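Local coordinates for protein putative transcriptional regulator (Salmonella typhimurium, PDB 1YYV) that probably binds DNA as a dimeric transcriptional regulator of the HxlR-like winged helix-turn-helix family, though its precise function is unknown, at residues L70-R81 / E92-V102. Residues are numbered along the deposited sequence; the frame is centred on the assembly and turned at random.
Sequences LQALEQDGFLNR and EYSLTPLGEQV
Y93 lies against L70 where the wing hairpin of this winged helix-turn-helix fold, strands 79-84 and 90-95, folds back on helix 66-76. L70 CD2 sits over the centre of the Y93 ring, 3.6 Å from its centroid, while CD1 covers the ring toward CZ and CE2; F51 and L54 of helix 51-55 also pack on both residues. At the exposed end of this face R81 runs alongside the ring, its CG 3.6 Å from Y93 CE1. At the other end of the contact, V102 CG1 stands over one face of the F78 ring, offset toward the rim, and L98 CD2 comes within 3.9 Å of F78 CE1. W112 of the second subunit packs on F78, L98 and V102, so this apolar cluster continues into the dimer interface. Packing is tight here: with no side chain on G99, its CA comes 3.7 Å from F78 CA and touches F78 O. Between the clusters N80 N donates to S94 O (2.7 Å), S94 N bonds back to N80 O, and T96 N donates to F78 O (3.0 Å). The opposite face of the hairpin is looser: N80 lies exposed, lightly touching S94 and T96. G77 ends helix 66-76 in a Schellman motif, and T96 is the N-cap of helix 97-103. Set between its backbone N and carbonyl carbon (chi1 65°), T96 OG1 reaches both ways, donating to G77 O at 2.6 Å and accepting from G99 N.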
ATOM      1  N   LEU A  70       1.376  10.389 -11.156  1.00 40.14           N
ATOM      2  CA  LEU A  70       1.396   9.850 -12.512  1.00 38.69           C
ATOM      3  C   LEU A  70       2.818   9.707 -12.970  1.00 39.44           C
ATOM      4  O   LEU A  70       3.174   8.717 -13.615  1.00 40.33           O
ATOM      5  CB  LEU A  70       0.600  10.750 -13.487  1.00 38.47           C
ATOM      6  CG  LEU A  70      -0.920  10.532 -13.469  1.00 35.08           C
ATOM      7  CD1 LEU A  70      -1.614  11.683 -14.107  1.00 31.62           C
ATOM      8  CD2 LEU A  70      -1.279   9.196 -14.164  1.00 31.19           C
ATOM      9  N   GLN A  71       3.629  10.705 -12.650  1.00 40.17           N
ATOM     10  CA  GLN A  71       5.045  10.658 -12.965  1.00 41.58           C
ATOM     11  C   GLN A  71       5.870   9.551 -12.244  1.00 40.98           C
ATOM     12  O   GLN A  71       6.696   8.894 -12.879  1.00 40.31           O
ATOM     13  CB  GLN A  71       5.698  12.016 -12.705  1.00 41.94           C
ATOM     14  CG  GLN A  71       7.213  11.944 -12.924  1.00 47.17           C
ATOM     15  CD  GLN A  71       7.745  13.188 -13.540  1.00 56.35           C
ATOM     16  OE1 GLN A  71       8.209  14.098 -12.831  1.00 58.70           O
ATOM     17  NE2 GLN A  71       7.657  13.275 -14.883  1.00 59.25           N
ATOM     18  N   ALA A  72       5.670   9.387 -10.937  1.00 40.70           N
ATOM     19  CA  ALA A  72       6.332   8.314 -10.184  1.00 41.28           C
ATOM     20  C   ALA A  72       5.930   6.928 -10.716  1.00 41.89           C
ATOM     21  O   ALA A  72       6.762   6.040 -10.828  1.00 42.43           O
ATOM     22  CB  ALA A  72       6.068   8.438  -8.665  1.00 40.68           C
ATOM     23  N   LEU A  73       4.665   6.764 -11.083  1.00 42.83           N
ATOM     24  CA  LEU A  73       4.184   5.499 -11.626  1.00 43.00           C
ATOM     25  C   LEU A  73       4.690   5.216 -13.026  1.00 44.42           C
ATOM     26  O   LEU A  73       4.925   4.051 -13.366  1.00 44.44           O
ATOM     27  CB  LEU A  73       2.650   5.418 -11.573  1.00 42.06           C
ATOM     28  CG  LEU A  73       1.977   5.382 -10.180  1.00 40.80           C
ATOM     29  CD1 LEU A  73       0.426   5.490 -10.259  1.00 37.97           C
ATOM     30  CD2 LEU A  73       2.365   4.121  -9.413  1.00 38.97           C
ATOM     31  N   GLU A  74       4.871   6.259 -13.835  1.00 45.77           N
ATOM     32  CA  GLU A  74       5.409   6.085 -15.189  1.00 47.84           C
ATOM     33  C   GLU A  74       6.884   5.700 -15.177  1.00 48.10           C
ATOM     34  O   GLU A  74       7.304   4.779 -15.909  1.00 47.97           O
ATOM     35  CB  GLU A  74       5.196   7.328 -16.070  1.00 47.78           C
ATOM     36  CG  GLU A  74       5.813   7.158 -17.479  1.00 49.83           C
ATOM     37  CD  GLU A  74       5.797   8.413 -18.349  1.00 51.40           C
ATOM     38  OE1 GLU A  74       5.556   9.547 -17.828  1.00 55.26           O
ATOM     39  OE2 GLU A  74       6.055   8.248 -19.575  1.00 55.45           O
ATOM     40  N   GLN A  75       7.675   6.373 -14.337  1.00 49.17           N
ATOM     41  CA  GLN A  75       9.096   6.046 -14.291  1.00 51.03           C
ATOM     42  C   GLN A  75       9.387   4.719 -13.611  1.00 50.26           C
ATOM     43  O   GLN A  75      10.456   4.149 -13.854  1.00 50.94           O
ATOM     44  CB  GLN A  75      10.020   7.203 -13.836  1.00 51.35           C
ATOM     45  CG  GLN A  75       9.657   7.889 -12.543  1.00 54.22           C
ATOM     46  CD  GLN A  75      10.113   9.362 -12.500  1.00 54.17           C
ATOM     47  OE1 GLN A  75      10.203  10.034 -13.533  1.00 55.30           O
ATOM     48  NE2 GLN A  75      10.356   9.874 -11.284  1.00 57.63           N
ATOM     49  N   ASP A  76       8.427   4.214 -12.820  1.00 48.98           N
ATOM     50  CA  ASP A  76       8.485   2.857 -12.279  1.00 47.97           C
ATOM     51  C   ASP A  76       8.187   1.820 -13.369  1.00 46.79           C
ATOM     52  O   ASP A  76       8.618   0.694 -13.282  1.00 46.95           O
ATOM     53  CB  ASP A  76       7.521   2.695 -11.097  1.00 48.13           C
ATOM     54  CG  ASP A  76       8.064   3.324  -9.787  1.00 51.16           C
ATOM     55  OD1 ASP A  76       9.244   3.742  -9.757  1.00 52.90           O
ATOM     56  OD2 ASP A  76       7.306   3.417  -8.780  1.00 52.92           O
ATOM     57  N   GLY A  77       7.467   2.211 -14.416  1.00 45.45           N
ATOM     58  CA  GLY A  77       7.235   1.311 -15.542  1.00 43.07           C
ATOM     59  C   GLY A  77       5.822   0.764 -15.589  1.00 42.23           C
ATOM     60  O   GLY A  77       5.562  -0.244 -16.285  1.00 41.63           O
ATOM     61  N   PHE A  78       4.909   1.425 -14.867  1.00 40.64           N
ATOM     62  CA  PHE A  78       3.557   0.927 -14.722  1.00 40.47           C
ATOM     63  C   PHE A  78       2.587   1.594 -15.703  1.00 42.09           C
ATOM     64  O   PHE A  78       1.476   1.080 -15.924  1.00 42.91           O
ATOM     65  CB  PHE A  78       3.050   1.111 -13.279  1.00 39.57           C
ATOM     66  CG  PHE A  78       3.925   0.463 -12.217  1.00 38.60           C
ATOM     67  CD1 PHE A  78       4.440  -0.835 -12.390  1.00 39.11           C
ATOM     68  CD2 PHE A  78       4.205   1.134 -11.040  1.00 36.82           C
ATOM     69  CE1 PHE A  78       5.217  -1.433 -11.416  1.00 37.62           C
ATOM     70  CE2 PHE A  78       4.977   0.543 -10.051  1.00 35.49           C
ATOM     71  CZ  PHE A  78       5.492  -0.735 -10.238  1.00 37.61           C
ATOM     72  N   LEU A  79       2.967   2.748 -16.256  1.00 42.49           N
ATOM     73  CA  LEU A  79       2.056   3.470 -17.152  1.00 43.92           C
ATOM     74  C   LEU A  79       2.681   3.807 -18.485  1.00 44.33           C
ATOM     75  O   LEU A  79       3.877   4.091 -18.581  1.00 43.29           O
ATOM     76  CB  LEU A  79       1.512   4.776 -16.548  1.00 43.67           C
ATOM     77  CG  LEU A  79       1.068   4.813 -15.104  1.00 43.91           C
ATOM     78  CD1 LEU A  79       0.758   6.223 -14.740  1.00 41.26           C
ATOM     79  CD2 LEU A  79      -0.118   3.865 -14.808  1.00 45.72           C
ATOM     80  N   ASN A  80       1.837   3.737 -19.504  1.00 45.66           N
ATOM     81  CA  ASN A  80       2.089   4.418 -20.780  1.00 47.95           C
ATOM     82  C   ASN A  80       1.502   5.823 -20.763  1.00 48.51           C
ATOM     83  O   ASN A  80       0.357   6.026 -20.359  1.00 47.94           O
ATOM     84  CB  ASN A  80       1.573   3.584 -21.944  1.00 47.10           C
ATOM     85  CG  ASN A  80       2.383   2.326 -22.116  1.00 49.63           C
ATOM     86  OD1 ASN A  80       1.830   1.223 -22.194  1.00 52.95           O
ATOM     87  ND2 ASN A  80       3.728   2.471 -22.125  1.00 47.29           N
ATOM     88  N   ARG A  81       2.329   6.794 -21.131  1.00 50.39           N
ATOM     89  CA  ARG A  81       1.850   8.148 -21.291  1.00 52.75           C
ATOM     90  C   ARG A  81       1.970   8.654 -22.738  1.00 53.99           C
ATOM     91  O   ARG A  81       3.077   8.778 -23.287  1.00 54.21           O
ATOM     92  CB  ARG A  81       2.546   9.095 -20.321  1.00 52.85           C
ATOM     93  CG  ARG A  81       2.102  10.543 -20.518  1.00 54.96           C
ATOM     94  CD  ARG A  81       3.074  11.475 -19.885  1.00 59.13           C
ATOM     95  NE  ARG A  81       4.373  11.326 -20.521  1.00 65.68           N
ATOM     96  CZ  ARG A  81       5.409  12.139 -20.320  1.00 70.74           C
ATOM     97  NH1 ARG A  81       5.309  13.189 -19.485  1.00 71.15           N
ATOM     98  NH2 ARG A  81       6.551  11.904 -20.964  1.00 71.16           N
ATOM     99  N   GLU A  92      -2.939  11.080 -22.383  1.00 44.72           N
ATOM    100  CA  GLU A  92      -3.604   9.846 -21.993  1.00 44.74           C
ATOM    101  C   GLU A  92      -2.669   8.848 -21.335  1.00 43.67           C
ATOM    102  O   GLU A  92      -1.493   8.738 -21.720  1.00 43.36           O
ATOM    103  CB  GLU A  92      -4.259   9.193 -23.219  1.00 45.49           C
ATOM    104  CG  GLU A  92      -5.702   9.591 -23.353  1.00 47.15           C
ATOM    105  CD  GLU A  92      -6.181   9.520 -24.750  1.00 50.11           C
ATOM    106  OE1 GLU A  92      -5.937   8.475 -25.366  1.00 49.28           O
ATOM    107  OE2 GLU A  92      -6.799  10.520 -25.243  1.00 55.74           O
ATOM    108  N   TYR A  93      -3.241   8.109 -20.373  1.00 42.85           N
ATOM    109  CA  TYR A  93      -2.561   7.122 -19.513  1.00 41.31           C
ATOM    110  C   TYR A  93      -3.221   5.770 -19.608  1.00 41.19           C
ATOM    111  O   TYR A  93      -4.432   5.656 -19.528  1.00 40.83           O
ATOM    112  CB  TYR A  93      -2.604   7.577 -18.025  1.00 41.08           C
ATOM    113  CG  TYR A  93      -1.903   8.891 -17.821  1.00 39.59           C
ATOM    114  CD1 TYR A  93      -0.518   8.938 -17.685  1.00 42.18           C
ATOM    115  CD2 TYR A  93      -2.600  10.083 -17.850  1.00 39.08           C
ATOM    116  CE1 TYR A  93       0.148  10.150 -17.554  1.00 41.75           C
ATOM    117  CE2 TYR A  93      -1.948  11.305 -17.713  1.00 40.26           C
ATOM    118  CZ  TYR A  93      -0.573  11.325 -17.565  1.00 40.94           C
ATOM    119  OH  TYR A  93       0.107  12.508 -17.416  1.00 39.87           O
ATOM    120  N   SER A  94      -2.410   4.731 -19.741  1.00 41.83           N
ATOM    121  CA  SER A  94      -2.873   3.370 -19.547  1.00 42.80           C
ATOM    122  C   SER A  94      -1.778   2.563 -18.834  1.00 43.35           C
ATOM    123  O   SER A  94      -0.631   3.029 -18.702  1.00 43.32           O
ATOM    124  CB  SER A  94      -3.214   2.714 -20.889  1.00 43.04           C
ATOM    125  OG  SER A  94      -2.108   2.816 -21.777  1.00 43.22           O
ATOM    126  N   LEU A  95      -2.141   1.348 -18.420  1.00 43.03           N
ATOM    127  CA  LEU A  95      -1.227   0.416 -17.781  1.00 43.46           C
ATOM    128  C   LEU A  95      -0.383  -0.369 -18.782  1.00 43.66           C
ATOM    129  O   LEU A  95      -0.879  -0.839 -19.804  1.00 43.50           O
ATOM    130  CB  LEU A  95      -1.987  -0.603 -16.915  1.00 43.00           C
ATOM    131  CG  LEU A  95      -2.872  -0.089 -15.799  1.00 42.15           C
ATOM    132  CD1 LEU A  95      -3.819  -1.168 -15.432  1.00 41.83           C
ATOM    133  CD2 LEU A  95      -2.052   0.379 -14.594  1.00 41.09           C
ATOM    134  N   THR A  96       0.889  -0.507 -18.450  1.00 44.14           N
ATOM    135  CA  THR A  96       1.763  -1.435 -19.112  1.00 44.96           C
ATOM    136  C   THR A  96       1.413  -2.851 -18.611  1.00 46.17           C
ATOM    137  O   THR A  96       0.649  -2.993 -17.632  1.00 47.08           O
ATOM    138  CB  THR A  96       3.220  -1.072 -18.800  1.00 44.73           C
ATOM    139  OG1 THR A  96       3.450  -1.246 -17.393  1.00 44.59           O
ATOM    140  CG2 THR A  96       3.510   0.393 -19.209  1.00 43.33           C
ATOM    141  N   PRO A  97       1.921  -3.906 -19.285  1.00 46.34           N
ATOM    142  CA  PRO A  97       1.817  -5.266 -18.685  1.00 46.31           C
ATOM    143  C   PRO A  97       2.337  -5.368 -17.255  1.00 45.68           C
ATOM    144  O   PRO A  97       1.694  -5.991 -16.411  1.00 46.52           O
ATOM    145  CB  PRO A  97       2.658  -6.142 -19.631  1.00 46.10           C
ATOM    146  CG  PRO A  97       2.517  -5.427 -20.960  1.00 46.14           C
ATOM    147  CD  PRO A  97       2.567  -3.943 -20.613  1.00 46.02           C
ATOM    148  N   LEU A  98       3.492  -4.764 -16.971  1.00 44.97           N
ATOM    149  CA  LEU A  98       3.993  -4.687 -15.589  1.00 43.00           C
ATOM    150  C   LEU A  98       3.010  -3.956 -14.656  1.00 42.65           C
ATOM    151  O   LEU A  98       2.793  -4.350 -13.490  1.00 43.31           O
ATOM    152  CB  LEU A  98       5.391  -4.031 -15.550  1.00 42.93           C
ATOM    153  CG  LEU A  98       6.178  -4.203 -14.240  1.00 42.09           C
ATOM    154  CD1 LEU A  98       6.628  -5.675 -14.054  1.00 38.44           C
ATOM    155  CD2 LEU A  98       7.370  -3.245 -14.159  1.00 41.37           C
ATOM    156  N   GLY A  99       2.419  -2.888 -15.160  1.00 42.38           N
ATOM    157  CA  GLY A  99       1.448  -2.114 -14.402  1.00 42.85           C
ATOM    158  C   GLY A  99       0.137  -2.821 -14.145  1.00 43.58           C
ATOM    159  O   GLY A  99      -0.502  -2.566 -13.133  1.00 44.04           O
ATOM    160  N   GLU A 100      -0.281  -3.675 -15.075  1.00 44.61           N
ATOM    161  CA  GLU A 100      -1.437  -4.582 -14.899  1.00 46.80           C
ATOM    162  C   GLU A 100      -1.244  -5.552 -13.719  1.00 46.74           C
ATOM    163  O   GLU A 100      -2.186  -5.817 -12.959  1.00 47.23           O
ATOM    164  CB  GLU A 100      -1.701  -5.381 -16.185  1.00 45.62           C
ATOM    165  CG  GLU A 100      -2.192  -4.524 -17.360  1.00 49.16           C
ATOM    166  CD  GLU A 100      -2.391  -5.299 -18.678  1.00 50.15           C
ATOM    167  OE1 GLU A 100      -2.243  -6.539 -18.691  1.00 54.43           O
ATOM    168  OE2 GLU A 100      -2.685  -4.659 -19.718  1.00 52.76           O
ATOM    169  N   GLN A 101      -0.030  -6.083 -13.568  1.00 46.65           N
ATOM    170  CA  GLN A 101       0.280  -7.008 -12.473  1.00 46.40           C
ATOM    171  C   GLN A 101       0.139  -6.368 -11.097  1.00 45.69           C
ATOM    172  O   GLN A 101      -0.624  -6.848 -10.258  1.00 46.02           O
ATOM    173  CB  GLN A 101       1.675  -7.606 -12.658  1.00 46.53           C
ATOM    174  CG  GLN A 101       1.834  -8.476 -13.946  1.00 47.07           C
ATOM    175  CD  GLN A 101       3.260  -9.016 -14.107  1.00 49.54           C
ATOM    176  OE1 GLN A 101       3.931  -9.389 -13.123  1.00 52.74           O
ATOM    177  NE2 GLN A 101       3.738  -9.049 -15.353  1.00 55.20           N
ATOM    178  N   VAL A 102       0.840  -5.260 -10.869  1.00 45.02           N
ATOM    179  CA  VAL A 102       0.781  -4.575  -9.577  1.00 43.12           C
ATOM    180  C   VAL A 102      -0.618  -4.068  -9.266  1.00 43.09           C
ATOM    181  O   VAL A 102      -1.042  -4.074  -8.113  1.00 42.42           O
ATOM    182  CB  VAL A 102       1.795  -3.411  -9.489  1.00 43.05           C
ATOM    183  CG1 VAL A 102       1.358  -2.226 -10.315  1.00 41.59           C
ATOM    184  CG2 VAL A 102       2.040  -3.006  -8.027  1.00 42.39           C
TER